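Local coordinates for fructokinase (Vibrio cholerae serotype O1, PDB 5EYN), which phosphorylates fructose at the expense of ATP, as a metal-binding sugar kinase of the PfkB (ribokinase-like) family, at residues A[218-223]-A[241-246]. Numbering follows the deposited sequence.
Sequences EGLQAI and LVATPN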
ATOM      1  N   GLU A 218      -0.603  -3.396 -38.863  1.00 20.46           N
ATOM      2  CA  GLU A 218       0.463  -4.368 -38.710  1.00 21.07           C
ATOM      3  C   GLU A 218       0.237  -5.269 -37.498  1.00 19.46           C
ATOM      4  O   GLU A 218       0.516  -6.465 -37.549  1.00 18.75           O
ATOM      5  CB  GLU A 218       1.818  -3.662 -38.606  1.00 23.85           C
ATOM      6  CG  GLU A 218       2.212  -2.892 -39.858  1.00 27.88           C
ATOM      7  CD  GLU A 218       2.573  -3.803 -41.014  1.00 32.02           C
ATOM      8  OE1 GLU A 218       2.776  -5.014 -40.773  1.00 33.70           O
ATOM      9  OE2 GLU A 218       2.648  -3.313 -42.164  1.00 34.02           O
ATOM     10  N   GLY A 219      -0.269  -4.704 -36.408  1.00 17.87           N
ATOM     11  CA  GLY A 219      -0.572  -5.507 -35.239  1.00 17.81           C
ATOM     12  C   GLY A 219      -1.633  -6.560 -35.516  1.00 16.29           C
ATOM     13  O   GLY A 219      -1.510  -7.708 -35.085  1.00 15.93           O
ATOM     14  N   LEU A 220      -2.682  -6.184 -36.235  1.00 16.31           N
ATOM     15  CA  LEU A 220      -3.745  -7.133 -36.553  1.00 16.95           C
ATOM     16  C   LEU A 220      -3.220  -8.242 -37.465  1.00 18.34           C
ATOM     17  O   LEU A 220      -3.593  -9.407 -37.323  1.00 18.32           O
ATOM     18  CB  LEU A 220      -4.927  -6.420 -37.200  1.00 17.54           C
ATOM     19  CG  LEU A 220      -5.732  -5.533 -36.249  1.00 18.29           C
ATOM     20  CD1 LEU A 220      -6.787  -4.761 -37.009  1.00 19.84           C
ATOM     21  CD2 LEU A 220      -6.379  -6.358 -35.137  1.00 18.02           C
ATOM     22  N   GLN A 221      -2.356  -7.890 -38.407  1.00 19.68           N
ATOM     23  CA  GLN A 221      -1.789  -8.908 -39.284  1.00 22.31           C
ATOM     24  C   GLN A 221      -0.945  -9.889 -38.471  1.00 21.14           C
ATOM     25  O   GLN A 221      -0.950 -11.090 -38.727  1.00 22.25           O
ATOM     26  CB  GLN A 221      -0.946  -8.262 -40.386  1.00 25.80           C
ATOM     27  CG  GLN A 221      -1.761  -7.461 -41.396  1.00 30.14           C
ATOM     28  CD  GLN A 221      -0.891  -6.663 -42.352  1.00 34.16           C
ATOM     29  OE1 GLN A 221       0.296  -6.446 -42.100  1.00 36.31           O
ATOM     30  NE2 GLN A 221      -1.481  -6.217 -43.455  1.00 35.25           N
ATOM     31  N   ALA A 222      -0.232  -9.373 -37.477  1.00 19.75           N
ATOM     32  CA  ALA A 222       0.656 -10.195 -36.670  1.00 20.13           C
ATOM     33  C   ALA A 222      -0.089 -11.221 -35.826  1.00 20.74           C
ATOM     34  O   ALA A 222       0.484 -12.236 -35.446  1.00 21.20           O
ATOM     35  CB  ALA A 222       1.531  -9.316 -35.783  1.00 20.01           C
ATOM     36  N   ILE A 223      -1.361 -10.971 -35.528  1.00 20.87           N
ATOM     37  CA  ILE A 223      -2.131 -11.931 -34.748  1.00 20.30           C
ATOM     38  C   ILE A 223      -3.128 -12.720 -35.599  1.00 20.05           C
ATOM     39  O   ILE A 223      -3.936 -13.475 -35.068  1.00 20.16           O
ATOM     40  CB  ILE A 223      -2.858 -11.262 -33.550  1.00 20.82           C
ATOM     41  CG1 ILE A 223      -3.877 -10.218 -34.022  1.00 19.21           C
ATOM     42  CG2 ILE A 223      -1.840 -10.645 -32.593  1.00 22.08           C
ATOM     43  CD1 ILE A 223      -4.716  -9.618 -32.876  1.00 19.59           C
ATOM     44  N   LEU A 241     -11.956  -0.293 -33.036  1.00 12.44           N
ATOM     45  CA  LEU A 241     -11.872  -1.077 -34.251  1.00 12.31           C
ATOM     46  C   LEU A 241     -12.302  -2.490 -33.915  1.00 10.98           C
ATOM     47  O   LEU A 241     -11.798  -3.100 -32.980  1.00 11.46           O
ATOM     48  CB  LEU A 241     -10.453  -1.046 -34.810  1.00 13.16           C
ATOM     49  CG  LEU A 241     -10.288  -1.760 -36.159  1.00 15.73           C
ATOM     50  CD1 LEU A 241      -9.042  -1.293 -36.875  1.00 19.51           C
ATOM     51  CD2 LEU A 241     -10.211  -3.260 -36.000  1.00 16.61           C
ATOM     52  N   VAL A 242     -13.236  -3.010 -34.695  1.00 10.53           N
ATOM     53  CA  VAL A 242     -13.795  -4.334 -34.473  1.00 11.08           C
ATOM     54  C   VAL A 242     -13.321  -5.240 -35.601  1.00 11.15           C
ATOM     55  O   VAL A 242     -13.562  -4.956 -36.767  1.00 12.39           O
ATOM     56  CB  VAL A 242     -15.329  -4.276 -34.460  1.00 12.52           C
ATOM     57  CG1 VAL A 242     -15.912  -5.648 -34.200  1.00 13.49           C
ATOM     58  CG2 VAL A 242     -15.825  -3.270 -33.421  1.00 13.17           C
ATOM     59  N   ALA A 243     -12.595  -6.292 -35.241  1.00  9.99           N
ATOM     60  CA  ALA A 243     -12.018  -7.197 -36.225  1.00 10.84           C
ATOM     61  C   ALA A 243     -12.552  -8.607 -36.007  1.00 10.34           C
ATOM     62  O   ALA A 243     -12.348  -9.216 -34.953  1.00 10.83           O
ATOM     63  CB  ALA A 243     -10.496  -7.192 -36.145  1.00 10.71           C
ATOM     64  N   THR A 244     -13.255  -9.095 -37.017  1.00 11.20           N
ATOM     65  CA  THR A 244     -13.781 -10.449 -37.041  1.00 11.14           C
ATOM     66  C   THR A 244     -13.299 -11.054 -38.351  1.00 11.11           C
ATOM     67  O   THR A 244     -12.707 -10.363 -39.155  1.00 12.08           O
ATOM     68  CB  THR A 244     -15.304 -10.436 -36.957  1.00 13.10           C
ATOM     69  OG1 THR A 244     -15.817  -9.607 -38.001  1.00 14.95           O
ATOM     70  CG2 THR A 244     -15.742  -9.900 -35.607  1.00 14.07           C
ATOM     71  N   PRO A 245     -13.523 -12.356 -38.574  1.00 11.48           N
ATOM     72  CA  PRO A 245     -12.944 -12.912 -39.803  1.00 12.15           C
ATOM     73  C   PRO A 245     -13.386 -12.177 -41.077  1.00 11.94           C
ATOM     74  O   PRO A 245     -14.568 -11.979 -41.345  1.00 14.52           O
ATOM     75  CB  PRO A 245     -13.430 -14.362 -39.787  1.00 13.88           C
ATOM     76  CG  PRO A 245     -13.564 -14.671 -38.328  1.00 14.94           C
ATOM     77  CD  PRO A 245     -14.065 -13.401 -37.691  1.00 13.86           C
ATOM     78  N   ASN A 246     -12.386 -11.744 -41.832  1.00 12.95           N
ATOM     79  CA  ASN A 246     -12.569 -11.044 -43.090  1.00 13.67           C
ATOM     80  C   ASN A 246     -13.331  -9.726 -42.978  1.00 14.81           C
ATOM     81  O   ASN A 246     -13.875  -9.236 -43.958  1.00 15.94           O
ATOM     82  CB  ASN A 246     -13.220 -11.994 -44.092  1.00 13.43           C
ATOM     83  CG  ASN A 246     -12.478 -13.300 -44.183  1.00 14.22           C
ATOM     84  OD1 ASN A 246     -11.247 -13.324 -44.160  1.00 15.27           O
ATOM     85  ND2 ASN A 246     -13.209 -14.391 -44.227  1.00 14.87           N
TER
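With CG turned anti to its carbonyl carbon (chi1 -71°), Leu220 carries its two methyls off the helix to meet the strand, while Leu241 answers with CG anti to the backbone N (chi1 -175°), and the two leucines meet tip to tip. The closest touch is between Leu220 CD1 and Leu241 CD2, at 3.9 Å. Leu241 CD1 lies only slightly farther from the same Leu220 CD1, at 4.1 Å, so this one methyl of the helix faces both branches of the fork. The second methyl of Leu220, CD2, approaches CB of Ala243, the next strand residue pointing toward the helix, at 4.3 Å. Val242, between Leu241 and Ala243 in the strand, points away from the helix, in the usual alternation of a beta strand. No hydrogen bond crosses, and the small interface of 98 Å² is wholly apolar, with a single helix residue spanning two positions of the strand. This is helix-on-sheet packing at the antiparallel end of the large mixed sheet of the ribokinase-like fold; the side chain of Leu241 lies about 9 Å from a bound ADP. Leu220 also touches Val231 and Gln248, so this one side chain of helix 216-222 meets strand 240-244 and its neighbours on either side, strands 230-234 and 247-251.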